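Local coordinates for Epf (Streptococcus pyogenes, PDB 4ES8), which acts as a cell-surface adhesin, attaching to cells through an N-terminal domain that contains a carbohydrate-binding module next to a fibronectin-like domain, at residues 118-123 and 202-207; 127-132 and 167-172; 217-222 and 305-310; 248-253 and 293-298. All coordinates share one frame; numbering follows the deposited sequence. Where two conformers were deposited one is given.

Contact 1: residues 118-123 and 202-207; sequences FEQGQI and LDVEFK
Q120 and F206 face each other in a non-hydrogen-bonded pair of two antiparallel neighbours in a seven-stranded sheet, part of what is probably the carbohydrate-binding module's beta sandwich. The two side chains run side by side in the same direction, with amide and ring planes 74° apart. The bend at chi2 (64°) swings Q120 CD toward the F206 ring, and Q120 OE1 lies at the ring's edge, 3.3 Å from F206 CE1. OE1 is also hydrogen-bonded to the hydroxyl of Y131. NE2 of Q120 turns back to its own strand and donates to G121 O at 3.0 Å, nearly straight but from above that carbonyl's plane.

The strands slip by one residue between Q120 and I123, a beta bulge. Before it, E119 and K207 exchange two backbone hydrogen bonds; beyond it, E205 N donates to Q122 O. I123 CG1 lies 4.1 Å from V204 CG2.

On the other face E119 CB packs on K207 CG at 3.8 Å, while the charges stay beyond salt-bridge distance and E119 OE2 turns to N208. At the bulge, a single water accepts from both Q122 N and Q122 NE2. Another donates to Q122 OE1 at 2.8 Å and to D203 O.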
loop_
_atom_site.group_PDB
_atom_site.type_symbol
_atom_site.label_atom_id
_atom_site.label_comp_id
_atom_site.label_asym_id
_atom_site.label_seq_id
_atom_site.Cartn_x
_atom_site.Cartn_y
_atom_site.Cartn_z
ATOM N N PHE A 118 0.923 10.474 7.462
ATOM C CA PHE A 118 1.046 10.445 8.920
ATOM C C PHE A 118 1.598 11.752 9.372
ATOM O O PHE A 118 1.994 12.563 8.537
ATOM C CB PHE A 118 1.923 9.273 9.425
ATOM C CG PHE A 118 3.348 9.271 8.909
ATOM C CD1 PHE A 118 3.646 8.767 7.653
ATOM C CD2 PHE A 118 4.386 9.783 9.682
ATOM C CE1 PHE A 118 4.970 8.770 7.180
ATOM C CE2 PHE A 118 5.701 9.815 9.195
ATOM C CZ PHE A 118 5.989 9.300 7.952
ATOM N N GLU A 119 1.651 11.948 10.690
ATOM C CA GLU A 119 2.262 13.153 11.223
ATOM C C GLU A 119 3.582 12.792 11.861
ATOM O O GLU A 119 3.631 11.892 12.706
ATOM C CB GLU A 119 1.353 13.815 12.276
ATOM C CG GLU A 119 0.015 14.269 11.719
ATOM C CD GLU A 119 -0.821 14.983 12.756
ATOM O OE1 GLU A 119 -0.363 16.024 13.283
ATOM O OE2 GLU A 119 -1.958 14.528 13.004
ATOM N N GLN A 120 4.636 13.494 11.482
ATOM C CA GLN A 120 5.909 13.394 12.168
ATOM C C GLN A 120 5.782 14.312 13.369
ATOM O O GLN A 120 5.667 15.543 13.195
ATOM C CB GLN A 120 7.077 13.805 11.258
ATOM C CG GLN A 120 8.407 13.930 11.995
ATOM C CD GLN A 120 8.795 12.576 12.535
ATOM O OE1 GLN A 120 9.020 11.639 11.768
ATOM N NE2 GLN A 120 8.763 12.432 13.868
ATOM N N GLY A 121 5.704 13.724 14.555
ATOM C CA GLY A 121 5.649 14.476 15.806
ATOM C C GLY A 121 7.050 14.899 16.219
ATOM O O GLY A 121 7.984 14.940 15.394
ATOM N N GLN A 122 7.213 15.214 17.511
ATOM C CA GLN A 122 8.480 15.705 18.049
ATOM C C GLN A 122 9.662 14.842 17.647
ATOM O O GLN A 122 9.558 13.617 17.624
ATOM C CB GLN A 122 8.427 15.789 19.594
ATOM C CG GLN A 122 8.305 14.426 20.285
ATOM C CD GLN A 122 7.949 14.635 21.718
ATOM O OE1 GLN A 122 8.799 14.972 22.552
ATOM N NE2 GLN A 122 6.659 14.511 22.011
ATOM N N ILE A 123 10.765 15.497 17.309
ATOM C CA ILE A 123 12.042 14.856 17.050
ATOM C C ILE A 123 13.039 15.525 17.968
ATOM O O ILE A 123 13.416 16.691 17.734
ATOM C CB ILE A 123 12.536 14.903 15.581
ATOM C CG1 ILE A 123 11.502 14.281 14.611
ATOM C CG2 ILE A 123 13.911 14.166 15.480
ATOM C CD1 ILE A 123 11.807 14.637 13.118
ATOM N N LEU A 202 15.821 11.392 25.031
ATOM C CA LEU A 202 15.558 11.931 23.695
ATOM C C LEU A 202 14.352 11.210 23.115
ATOM O O LEU A 202 14.435 10.001 22.860
ATOM C CB LEU A 202 16.781 11.761 22.770
ATOM C CG LEU A 202 18.111 12.351 23.255
ATOM C CD1 LEU A 202 19.172 12.205 22.170
ATOM C CD2 LEU A 202 17.977 13.859 23.671
ATOM N N ASP A 203 13.243 11.944 22.879
ATOM C CA ASP A 203 12.022 11.336 22.373
ATOM C C ASP A 203 11.703 11.656 20.926
ATOM O O ASP A 203 11.954 12.754 20.463
ATOM C CB ASP A 203 10.811 11.776 23.211
ATOM C CG ASP A 203 10.869 11.391 24.671
ATOM O OD1 ASP A 203 11.747 10.577 25.036
ATOM O OD2 ASP A 203 10.035 11.904 25.447
ATOM N N VAL A 204 11.099 10.689 20.225
ATOM C CA VAL A 204 10.646 10.867 18.835
ATOM C C VAL A 204 9.273 10.225 18.744
ATOM O O VAL A 204 9.098 9.112 19.253
ATOM C CB VAL A 204 11.654 10.350 17.767
ATOM C CG1 VAL A 204 12.013 8.860 17.964
ATOM C CG2 VAL A 204 11.132 10.619 16.347
ATOM N N GLU A 205 8.306 10.912 18.125
ATOM C CA GLU A 205 6.931 10.426 18.044
ATOM C C GLU A 205 6.389 10.499 16.624
ATOM O O GLU A 205 6.669 11.467 15.911
ATOM C CB GLU A 205 6.042 11.273 18.982
ATOM C CG GLU A 205 4.578 10.873 19.026
ATOM C CD GLU A 205 3.742 11.868 19.798
ATOM O OE1 GLU A 205 3.450 12.950 19.239
ATOM O OE2 GLU A 205 3.385 11.572 20.962
ATOM N N PHE A 206 5.577 9.497 16.251
ATOM C CA PHE A 206 4.896 9.419 14.967
ATOM C C PHE A 206 3.432 9.177 15.235
ATOM O O PHE A 206 3.117 8.425 16.166
ATOM C CB PHE A 206 5.454 8.264 14.113
ATOM C CG PHE A 206 6.958 8.156 14.145
ATOM C CD1 PHE A 206 7.740 8.856 13.227
ATOM C CD2 PHE A 206 7.594 7.338 15.086
ATOM C CE1 PHE A 206 9.135 8.727 13.236
ATOM C CE2 PHE A 206 8.993 7.195 15.084
ATOM C CZ PHE A 206 9.754 7.886 14.152
ATOM N N LYS A 207 2.529 9.789 14.475
ATOM C CA LYS A 207 1.123 9.551 14.812
ATOM C C LYS A 207 0.177 9.699 13.643
ATOM O O LYS A 207 0.562 10.203 12.586
ATOM C CB LYS A 207 0.670 10.522 15.931
ATOM C CG LYS A 207 0.830 11.991 15.584
ATOM C CD LYS A 207 0.529 12.874 16.814
ATOM C CE LYS A 207 0.906 14.304 16.531
ATOM N NZ LYS A 207 0.384 15.234 17.573
HETATM O O HOH W 1 11.444 15.201 21.597
HETATM O O HOH W 2 5.002 15.096 19.330
HETATM O O HOH W 3 9.169 14.471 25.277
#

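Contact 2: residues 127-132 and 167-172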
loop_
_atom_site.group_PDB
_atom_site.type_symbol
_atom_site.label_atom_id
_atom_site.label_comp_id
_atom_site.label_asym_id
_atom_site.label_seq_id
_atom_site.Cartn_x
_atom_site.Cartn_y
_atom_site.Cartn_z
ATOM N N ILE A 127 18.327 13.194 17.293
ATOM C CA ILE A 127 17.674 12.056 16.629
ATOM C C ILE A 127 17.538 12.336 15.134
ATOM O O ILE A 127 17.135 13.446 14.724
ATOM C CB ILE A 127 16.286 11.741 17.255
ATOM C CG1 ILE A 127 16.422 11.298 18.748
ATOM C CG2 ILE A 127 15.525 10.694 16.412
ATOM C CD1 ILE A 127 15.106 10.977 19.423
ATOM N N THR A 128 17.878 11.321 14.307
ATOM C CA THR A 128 17.656 11.407 12.865
ATOM C C THR A 128 16.662 10.299 12.529
ATOM O O THR A 128 16.499 9.340 13.300
ATOM C CB THR A 128 18.951 11.382 12.061
ATOM O OG1 THR A 128 19.723 10.245 12.467
ATOM C CG2 THR A 128 19.786 12.674 12.265
ATOM N N VAL A 129 15.902 10.499 11.459
ATOM C CA VAL A 129 14.761 9.659 11.135
ATOM C C VAL A 129 14.797 9.202 9.688
ATOM O O VAL A 129 15.210 9.951 8.789
ATOM C CB VAL A 129 13.483 10.544 11.413
ATOM C CG1 VAL A 129 12.184 9.886 10.938
ATOM C CG2 VAL A 129 13.377 10.918 12.896
ATOM N N ASP A 130 14.280 7.988 9.465
ATOM C CA ASP A 130 14.113 7.433 8.117
ATOM C C ASP A 130 12.723 6.808 8.032
ATOM O O ASP A 130 12.168 6.393 9.061
ATOM C CB ASP A 130 15.206 6.392 7.783
ATOM C CG ASP A 130 15.292 5.989 6.303
ATOM O OD1 ASP A 130 14.656 6.669 5.450
ATOM O OD2 ASP A 130 15.964 4.981 6.003
ATOM N N TYR A 131 12.171 6.760 6.825
ATOM C CA TYR A 131 10.862 6.140 6.541
ATOM C C TYR A 131 11.061 5.134 5.424
ATOM O O TYR A 131 11.590 5.492 4.370
ATOM C CB TYR A 131 9.801 7.158 6.099
ATOM C CG TYR A 131 9.677 8.424 6.925
ATOM C CD1 TYR A 131 9.533 8.370 8.314
ATOM C CD2 TYR A 131 9.584 9.670 6.312
ATOM C CE1 TYR A 131 9.338 9.531 9.066
ATOM C CE2 TYR A 131 9.389 10.830 7.049
ATOM C CZ TYR A 131 9.274 10.758 8.429
ATOM O OH TYR A 131 9.104 11.910 9.157
ATOM N N ARG A 132 10.644 3.897 5.648
ATOM C CA ARG A 132 10.799 2.872 4.632
ATOM C C ARG A 132 9.558 2.046 4.502
ATOM O O ARG A 132 8.718 2.076 5.393
ATOM C CB ARG A 132 11.967 1.934 5.007
ATOM C CG ARG A 132 13.360 2.580 5.021
ATOM C CD ARG A 132 13.979 2.685 3.638
ATOM N NE ARG A 132 15.199 3.489 3.714
ATOM C CZ ARG A 132 15.928 3.802 2.653
ATOM N NH1 ARG A 132 15.542 3.419 1.437
ATOM N NH2 ARG A 132 17.031 4.534 2.790
ATOM N N LYS A 167 17.937 11.329 8.366
ATOM C CA LYS A 167 18.119 12.776 8.255
ATOM C C LYS A 167 17.354 13.488 9.338
ATOM O O LYS A 167 16.404 12.943 9.902
ATOM C CB LYS A 167 17.534 13.269 6.890
ATOM C CG LYS A 167 18.212 12.730 5.638
ATOM C CD LYS A 167 17.859 13.560 4.433
ATOM C CE LYS A 167 18.865 13.316 3.323
ATOM N NZ LYS A 167 19.155 14.561 2.546
ATOM N N GLN A 168 17.713 14.756 9.589
ATOM C CA GLN A 168 16.852 15.617 10.377
ATOM C C GLN A 168 15.653 15.967 9.473
ATOM O O GLN A 168 15.837 16.124 8.254
ATOM C CB GLN A 168 17.601 16.904 10.786
ATOM C CG GLN A 168 18.683 16.677 11.818
ATOM C CD GLN A 168 19.100 18.018 12.384
ATOM O OE1 GLN A 168 19.562 18.907 11.667
ATOM N NE2 GLN A 168 18.880 18.214 13.670
ATOM N N ARG A 169 14.438 16.037 10.020
ATOM C CA ARG A 169 13.264 16.345 9.216
ATOM C C ARG A 169 12.415 17.402 9.881
ATOM O O ARG A 169 12.401 17.491 11.117
ATOM C CB ARG A 169 12.394 15.070 9.003
ATOM C CG ARG A 169 13.151 13.941 8.310
ATOM C CD ARG A 169 12.295 12.710 8.051
ATOM N NE ARG A 169 13.190 11.666 7.546
ATOM C CZ ARG A 169 13.514 11.506 6.264
ATOM N NH1 ARG A 169 12.870 12.189 5.315
ATOM N NH2 ARG A 169 14.421 10.605 5.911
ATOM N N GLU A 170 11.653 18.139 9.085
ATOM C CA GLU A 170 10.651 19.027 9.657
ATOM C C GLU A 170 9.583 18.183 10.344
ATOM O O GLU A 170 9.275 17.065 9.894
ATOM C CB GLU A 170 9.940 19.863 8.578
ATOM C CG GLU A 170 10.760 20.782 7.722
ATOM C CD GLU A 170 9.804 21.547 6.822
ATOM O OE1 GLU A 170 9.861 22.796 6.843
ATOM O OE2 GLU A 170 8.916 20.912 6.205
ATOM N N GLN A 171 8.980 18.724 11.379
ATOM C CA GLN A 171 7.824 18.090 12.005
ATOM C C GLN A 171 6.580 18.543 11.254
ATOM O O GLN A 171 6.497 19.697 10.842
ATOM C CB GLN A 171 7.735 18.470 13.485
ATOM C CG GLN A 171 8.959 17.964 14.257
ATOM C CD GLN A 171 9.036 18.344 15.721
ATOM O OE1 GLN A 171 10.128 18.289 16.308
ATOM N NE2 GLN A 171 7.910 18.723 16.352
ATOM N N GLY A 172 5.638 17.644 11.076
ATOM C CA GLY A 172 4.412 17.959 10.361
ATOM C C GLY A 172 3.923 16.793 9.535
ATOM O O GLY A 172 4.389 15.661 9.697
HETATM O O HOH W 4 17.163 16.026 15.063
#
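V129 and K167 exchange backbone hydrogen bonds in both directions, V129 N to K167 O at 2.9 Å and K167 N to V129 O at 3.1 Å, a single antiparallel bridge that fastens a loop to the strand 127-135. The loop pairs with the edge of that strand and then leads into strand 172-180 of the other sheet, within what is probably the beta sandwich of the carbohydrate-binding module.

R169 carries the side-chain part. Extended from CG to NE, it lays its guanidinium edge against V129 O, which NE (2.9 Å) and NH2 both grip side-on. With K167 N, that carbonyl oxygen accepts three hydrogen bonds, NE coming from well above its plane.

One face of the guanidinium is turned to Y131, ring and guanidinium planes 39° apart, in an off-centre cation-pi contact with R169 CZ 4.7 Å from the ring centroid. The opposite face lies under K167 CB. D130 adds a long charge interaction through OD1, while its OD2 holds R132 NE at 2.8 Å; these three residues form a salt-bridge network, to which E162 adds a partner for R169 NH1.

Nearer the bridge, T128 CG2 rests against the Q168 backbone. R169 CD sits 3.5 Å from Y131 OH, the hydroxyl that is hydrogen-bonded to Q120.

Contact 3: residues 217-222 and 305-310; sequences PSQLDK and KDFFFE
F307 and L220 bury the most surface here, and F309 follows. The F307 ring lies beneath the backbone of the opposing segment: L220 N stands 3.5 Å above the ring plane, over its centre, and Q219 C sits over the same face nearer the rim. At the far end of the ring, F307 CZ comes to 3.5 Å from Q219 CA and also touches CB and CG of that residue. The opposite face is met from within its own segment by K305 O, so the ring is sandwiched between two pieces of main chain.

The L220 side chain runs past F307 in the opposite direction. Its CB packs at 3.7 Å on F307 CG, while L220 CG lies anti to its own backbone N (chi1 -177°) and the branch beyond it continues along 307-310. There L220 CD2 touches F309 CD1 at 3.7 Å, the two side chains crossing at about a right angle. L220 CD2 is also within 4.0 Å of F307 CB, which seats this methyl between the two aromatic residues on the same side of their strand.

Polar groups nearby look to other partners: S218 OG bonds D248, and Q219 OE1 bonds the backbone N of D239. F309 also reaches L234 on the strand beside 219-224. Strands 219-224 and 307-310 are outermost in separate antiparallel sheets, and apolar packing between such facing sheets is typical of the beta sandwich of a fibronectin-like domain.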
loop_
_atom_site.group_PDB
_atom_site.type_symbol
_atom_site.label_atom_id
_atom_site.label_comp_id
_atom_site.label_asym_id
_atom_site.label_seq_id
_atom_site.Cartn_x
_atom_site.Cartn_y
_atom_site.Cartn_z
ATOM N N PRO A 217 -7.302 3.622 -12.704
ATOM C CA PRO A 217 -7.920 2.541 -13.477
ATOM C C PRO A 217 -7.193 2.351 -14.801
ATOM O O PRO A 217 -6.609 3.306 -15.337
ATOM C CB PRO A 217 -9.353 3.027 -13.707
ATOM C CG PRO A 217 -9.285 4.512 -13.588
ATOM C CD PRO A 217 -8.199 4.787 -12.568
ATOM N N SER A 218 -7.239 1.130 -15.325
ATOM C CA SER A 218 -6.689 0.819 -16.639
ATOM C C SER A 218 -7.496 1.590 -17.716
ATOM O O SER A 218 -8.537 2.223 -17.429
ATOM C CB SER A 218 -6.764 -0.681 -16.883
ATOM O OG SER A 218 -8.119 -1.114 -16.855
ATOM N N GLN A 219 -7.013 1.502 -18.950
ATOM C CA GLN A 219 -7.645 2.156 -20.093
ATOM C C GLN A 219 -7.971 1.145 -21.155
ATOM O O GLN A 219 -7.321 0.105 -21.224
ATOM C CB GLN A 219 -6.729 3.244 -20.697
ATOM C CG GLN A 219 -6.416 4.402 -19.751
ATOM C CD GLN A 219 -5.116 4.202 -19.018
ATOM O OE1 GLN A 219 -4.105 3.803 -19.599
ATOM N NE2 GLN A 219 -5.103 4.516 -17.732
ATOM N N LEU A 220 -8.959 1.459 -22.007
ATOM C CA LEU A 220 -9.268 0.537 -23.094
ATOM C C LEU A 220 -8.264 0.783 -24.234
ATOM O O LEU A 220 -8.169 1.904 -24.736
ATOM C CB LEU A 220 -10.712 0.720 -23.610
ATOM C CG LEU A 220 -11.136 -0.285 -24.712
ATOM C CD1 LEU A 220 -11.326 -1.686 -24.155
ATOM C CD2 LEU A 220 -12.408 0.191 -25.446
ATOM N N ASP A 221 -7.515 -0.256 -24.609
ATOM C CA ASP A 221 -6.564 -0.209 -25.718
ATOM C C ASP A 221 -7.333 -0.459 -26.999
ATOM O O ASP A 221 -7.203 0.306 -27.948
ATOM C CB ASP A 221 -5.437 -1.246 -25.529
ATOM C CG ASP A 221 -4.273 -1.131 -26.502
ATOM O OD1 ASP A 221 -4.106 -0.045 -27.113
ATOM O OD2 ASP A 221 -3.480 -2.097 -26.589
ATOM N N LYS A 222 -8.169 -1.515 -27.008
ATOM C CA LYS A 222 -9.018 -1.852 -28.155
ATOM C C LYS A 222 -10.159 -2.737 -27.715
ATOM O O LYS A 222 -10.056 -3.476 -26.732
ATOM C CB LYS A 222 -8.221 -2.496 -29.319
ATOM C CG LYS A 222 -7.572 -3.839 -29.021
ATOM C CD LYS A 222 -6.937 -4.468 -30.265
ATOM C CE LYS A 222 -6.427 -5.859 -29.964
ATOM N NZ LYS A 222 -5.872 -6.524 -31.172
ATOM N N LYS A 305 -11.798 7.862 -18.028
ATOM C CA LYS A 305 -12.549 8.628 -19.019
ATOM C C LYS A 305 -13.461 7.627 -19.717
ATOM O O LYS A 305 -13.218 6.416 -19.602
ATOM C CB LYS A 305 -11.583 9.266 -20.043
ATOM C CG LYS A 305 -10.736 10.421 -19.526
ATOM C CD LYS A 305 -9.821 10.926 -20.636
ATOM C CE LYS A 305 -9.058 12.165 -20.244
ATOM N NZ LYS A 305 -8.239 12.679 -21.374
ATOM N N ASP A 306 -14.455 8.089 -20.481
ATOM C CA ASP A 306 -15.268 7.149 -21.239
ATOM C C ASP A 306 -14.479 6.733 -22.461
ATOM O O ASP A 306 -13.881 7.591 -23.109
ATOM C CB ASP A 306 -16.595 7.800 -21.674
ATOM C CG ASP A 306 -17.600 8.011 -20.563
ATOM O OD1 ASP A 306 -17.557 7.253 -19.566
ATOM O OD2 ASP A 306 -18.487 8.885 -20.729
ATOM N N PHE A 307 -14.450 5.428 -22.765
ATOM C CA PHE A 307 -13.787 4.919 -23.979
ATOM C C PHE A 307 -14.851 4.442 -24.949
ATOM O O PHE A 307 -15.906 3.978 -24.516
ATOM C CB PHE A 307 -12.837 3.758 -23.660
ATOM C CG PHE A 307 -11.813 4.084 -22.603
ATOM C CD1 PHE A 307 -10.722 4.890 -22.895
ATOM C CD2 PHE A 307 -11.975 3.634 -21.300
ATOM C CE1 PHE A 307 -9.798 5.225 -21.904
ATOM C CE2 PHE A 307 -11.036 3.945 -20.317
ATOM C CZ PHE A 307 -9.972 4.768 -20.620
ATOM N N PHE A 308 -14.571 4.519 -26.249
ATOM C CA PHE A 308 -15.529 4.094 -27.273
ATOM C C PHE A 308 -14.852 3.258 -28.324
ATOM O O PHE A 308 -13.689 3.499 -28.680
ATOM C CB PHE A 308 -16.177 5.323 -27.951
ATOM C CG PHE A 308 -16.882 6.262 -27.009
ATOM C CD1 PHE A 308 -18.224 6.083 -26.701
ATOM C CD2 PHE A 308 -16.190 7.303 -26.387
ATOM C CE1 PHE A 308 -18.876 6.945 -25.809
ATOM C CE2 PHE A 308 -16.834 8.148 -25.482
ATOM C CZ PHE A 308 -18.177 7.971 -25.207
ATOM N N PHE A 309 -15.605 2.301 -28.878
ATOM C CA PHE A 309 -15.128 1.494 -29.983
ATOM C C PHE A 309 -16.332 1.069 -30.791
ATOM O O PHE A 309 -17.442 0.983 -30.254
ATOM C CB PHE A 309 -14.271 0.285 -29.529
ATOM C CG PHE A 309 -15.025 -0.831 -28.843
ATOM C CD1 PHE A 309 -15.307 -0.767 -27.479
ATOM C CD2 PHE A 309 -15.429 -1.963 -29.551
ATOM C CE1 PHE A 309 -16.013 -1.800 -26.846
ATOM C CE2 PHE A 309 -16.096 -3.014 -28.907
ATOM C CZ PHE A 309 -16.388 -2.927 -27.562
ATOM N N GLU A 310 -16.108 0.787 -32.078
ATOM C CA GLU A 310 -17.202 0.362 -32.942
ATOM C C GLU A 310 -17.363 -1.128 -33.021
ATOM O O GLU A 310 -16.381 -1.864 -33.098
ATOM C CB GLU A 310 -16.974 0.876 -34.368
ATOM C CG GLU A 310 -17.329 2.344 -34.551
ATOM C CD GLU A 310 -17.165 2.869 -35.967
ATOM O OE1 GLU A 310 -17.056 2.048 -36.909
ATOM O OE2 GLU A 310 -17.170 4.109 -36.137
#

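Contact 4: residues 248-253 and 293-298; sequences DEISLF and VSIKQK
I250, L252, V293 and I295 interlock on one face of an antiparallel strand pair. V293 sits opposite L252, its CG2 meeting L252 CD1, and also reaches diagonally to I250, where I250 CG2 and V293 CG1 meet at 3.8 Å with the two side chains crossing at a slant. V293 thus fills the gap between two residues of the other strand. I295 sits opposite I250, CG1 of each facing the other more loosely at 4.3 Å, and its own CG2 tucks diagonally against D248 CB and OD2. L234 and L236 of the facing sheet add to this apolar layer.

The other face is more polar and partly exposed. S294 CB approaches the edge of the F253 ring at CE1. E249 CB packs on K298 CG at 3.9 Å; the lysine nitrogens reach to E20, from K296, and T264, from K298.

Four backbone hydrogen bonds set this register. At the D248 end, Q297 NE2 donates to D248 OD1 at 3.0 Å, fairly straight (161°) and in the amide plane. R242 forms a salt bridge to the same oxygen and S218 bonds OD2, which is consistent with a buried carboxylate that is well compensated and probably ionised.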
loop_
_atom_site.group_PDB
_atom_site.type_symbol
_atom_site.label_atom_id
_atom_site.label_comp_id
_atom_site.label_asym_id
_atom_site.label_seq_id
_atom_site.Cartn_x
_atom_site.Cartn_y
_atom_site.Cartn_z
ATOM N N ASP A 248 -10.196 -3.748 -11.225
ATOM C CA ASP A 248 -10.861 -2.811 -12.125
ATOM C C ASP A 248 -12.222 -3.364 -12.519
ATOM O O ASP A 248 -12.340 -4.537 -12.900
ATOM C CB ASP A 248 -10.004 -2.571 -13.377
ATOM C CG ASP A 248 -8.767 -1.730 -13.148
ATOM O OD1 ASP A 248 -8.373 -1.551 -11.971
ATOM O OD2 ASP A 248 -8.193 -1.252 -14.138
ATOM N N GLU A 249 -13.241 -2.511 -12.422
ATOM C CA GLU A 249 -14.613 -2.843 -12.775
ATOM C C GLU A 249 -14.905 -2.279 -14.154
ATOM O O GLU A 249 -14.919 -1.053 -14.312
ATOM C CB GLU A 249 -15.578 -2.272 -11.727
ATOM C CG GLU A 249 -17.038 -2.533 -12.062
ATOM C CD GLU A 249 -18.026 -1.702 -11.274
ATOM O OE1 GLU A 249 -18.170 -0.491 -11.568
ATOM O OE2 GLU A 249 -18.648 -2.270 -10.346
ATOM N N ILE A 250 -15.110 -3.153 -15.142
ATOM C CA ILE A 250 -15.393 -2.723 -16.517
ATOM C C ILE A 250 -16.903 -2.703 -16.766
ATOM O O ILE A 250 -17.541 -3.747 -16.632
ATOM C CB ILE A 250 -14.699 -3.650 -17.552
ATOM C CG1 ILE A 250 -13.166 -3.726 -17.320
ATOM C CG2 ILE A 250 -15.031 -3.183 -18.983
ATOM C CD1 ILE A 250 -12.509 -4.872 -18.071
ATOM N N SER A 251 -17.452 -1.552 -17.177
ATOM C CA SER A 251 -18.867 -1.444 -17.554
ATOM C C SER A 251 -18.944 -1.216 -19.053
ATOM O O SER A 251 -18.240 -0.343 -19.571
ATOM C CB SER A 251 -19.541 -0.307 -16.797
ATOM O OG SER A 251 -19.571 -0.619 -15.414
ATOM N N LEU A 252 -19.735 -2.044 -19.758
ATOM C CA LEU A 252 -19.896 -1.947 -21.223
ATOM C C LEU A 252 -21.304 -1.497 -21.528
ATOM O O LEU A 252 -22.249 -2.077 -20.996
ATOM C CB LEU A 252 -19.623 -3.315 -21.857
ATOM C CG LEU A 252 -19.855 -3.427 -23.369
ATOM C CD1 LEU A 252 -18.788 -2.642 -24.135
ATOM C CD2 LEU A 252 -19.799 -4.903 -23.811
ATOM N N PHE A 253 -21.445 -0.459 -22.363
ATOM C CA PHE A 253 -22.766 0.107 -22.699
ATOM C C PHE A 253 -22.963 0.150 -24.184
ATOM O O PHE A 253 -21.984 0.273 -24.925
ATOM C CB PHE A 253 -22.866 1.558 -22.200
ATOM C CG PHE A 253 -22.597 1.809 -20.741
ATOM C CD1 PHE A 253 -21.289 1.887 -20.262
ATOM C CD2 PHE A 253 -23.643 2.076 -19.865
ATOM C CE1 PHE A 253 -21.041 2.153 -18.916
ATOM C CE2 PHE A 253 -23.397 2.354 -18.518
ATOM C CZ PHE A 253 -22.099 2.381 -18.052
ATOM N N VAL A 293 -17.131 2.065 -22.971
ATOM C CA VAL A 293 -16.502 1.357 -21.861
ATOM C C VAL A 293 -16.120 2.386 -20.799
ATOM O O VAL A 293 -15.465 3.378 -21.120
ATOM C CB VAL A 293 -15.276 0.528 -22.311
ATOM C CG1 VAL A 293 -14.528 -0.034 -21.103
ATOM C CG2 VAL A 293 -15.695 -0.604 -23.254
ATOM N N SER A 294 -16.505 2.122 -19.543
ATOM C CA SER A 294 -16.115 2.926 -18.379
ATOM C C SER A 294 -15.434 1.991 -17.385
ATOM O O SER A 294 -15.967 0.922 -17.114
ATOM C CB SER A 294 -17.325 3.608 -17.754
ATOM O OG SER A 294 -16.928 4.314 -16.587
ATOM N N ILE A 295 -14.251 2.381 -16.854
ATOM C CA ILE A 295 -13.523 1.500 -15.942
ATOM C C ILE A 295 -13.394 2.182 -14.587
ATOM O O ILE A 295 -12.862 3.296 -14.494
ATOM C CB ILE A 295 -12.145 1.117 -16.536
ATOM C CG1 ILE A 295 -12.310 0.438 -17.942
ATOM C CG2 ILE A 295 -11.363 0.187 -15.591
ATOM C CD1 ILE A 295 -11.027 0.141 -18.710
ATOM N N LYS A 296 -13.851 1.493 -13.532
ATOM C CA LYS A 296 -13.765 2.031 -12.178
ATOM C C LYS A 296 -12.781 1.202 -11.397
ATOM O O LYS A 296 -12.918 -0.015 -11.372
ATOM C CB LYS A 296 -15.143 1.984 -11.499
ATOM C CG LYS A 296 -15.122 2.505 -10.044
ATOM C CD LYS A 296 -16.494 2.303 -9.393
ATOM C CE LYS A 296 -16.544 2.781 -7.967
ATOM N NZ LYS A 296 -17.662 2.131 -7.227
ATOM N N GLN A 297 -11.756 1.841 -10.795
ATOM C CA GLN A 297 -10.827 1.093 -9.950
ATOM C C GLN A 297 -11.558 0.877 -8.615
ATOM O O GLN A 297 -11.786 1.854 -7.903
ATOM C CB GLN A 297 -9.511 1.865 -9.800
ATOM C CG GLN A 297 -8.288 0.943 -9.733
ATOM C CD GLN A 297 -8.439 -0.090 -8.644
ATOM O OE1 GLN A 297 -8.599 0.278 -7.472
ATOM N NE2 GLN A 297 -8.535 -1.377 -9.012
ATOM N N LYS A 298 -11.967 -0.364 -8.296
ATOM C CA LYS A 298 -12.826 -0.564 -7.116
ATOM C C LYS A 298 -12.174 -0.210 -5.802
ATOM O O LYS A 298 -12.883 0.170 -4.870
ATOM C CB LYS A 298 -13.335 -1.992 -7.028
ATOM C CG LYS A 298 -14.376 -2.355 -8.061
ATOM C CD LYS A 298 -14.656 -3.819 -7.880
ATOM C CE LYS A 298 -16.069 -4.160 -8.184
ATOM N NZ LYS A 298 -16.319 -5.589 -7.857
#

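How the contacts relate
Contacts 1 and 2 belong to one half of the elongated chain, contacts 3 and 4 to the other, with about 40 Å or more between centres across the halves. Within each half the centres lie 9 Å apart and the contacts touch: contacts 1 and 2 through Q120 with Y131 and G172, contacts 3 and 4 through S218 with D248 and F307 O with V293 N. Strands 290-297 and 307-310 are neighbours in one sheet, which contacts 3 and 4 therefore share. Contacts 1 and 4 each have a buried face and a more exposed polar one. Contact 3 joins two sheets by apolar packing, whereas contacts 1, 2 and 4 all use backbone hydrogen bonds, supplemented in contact 2 by charge.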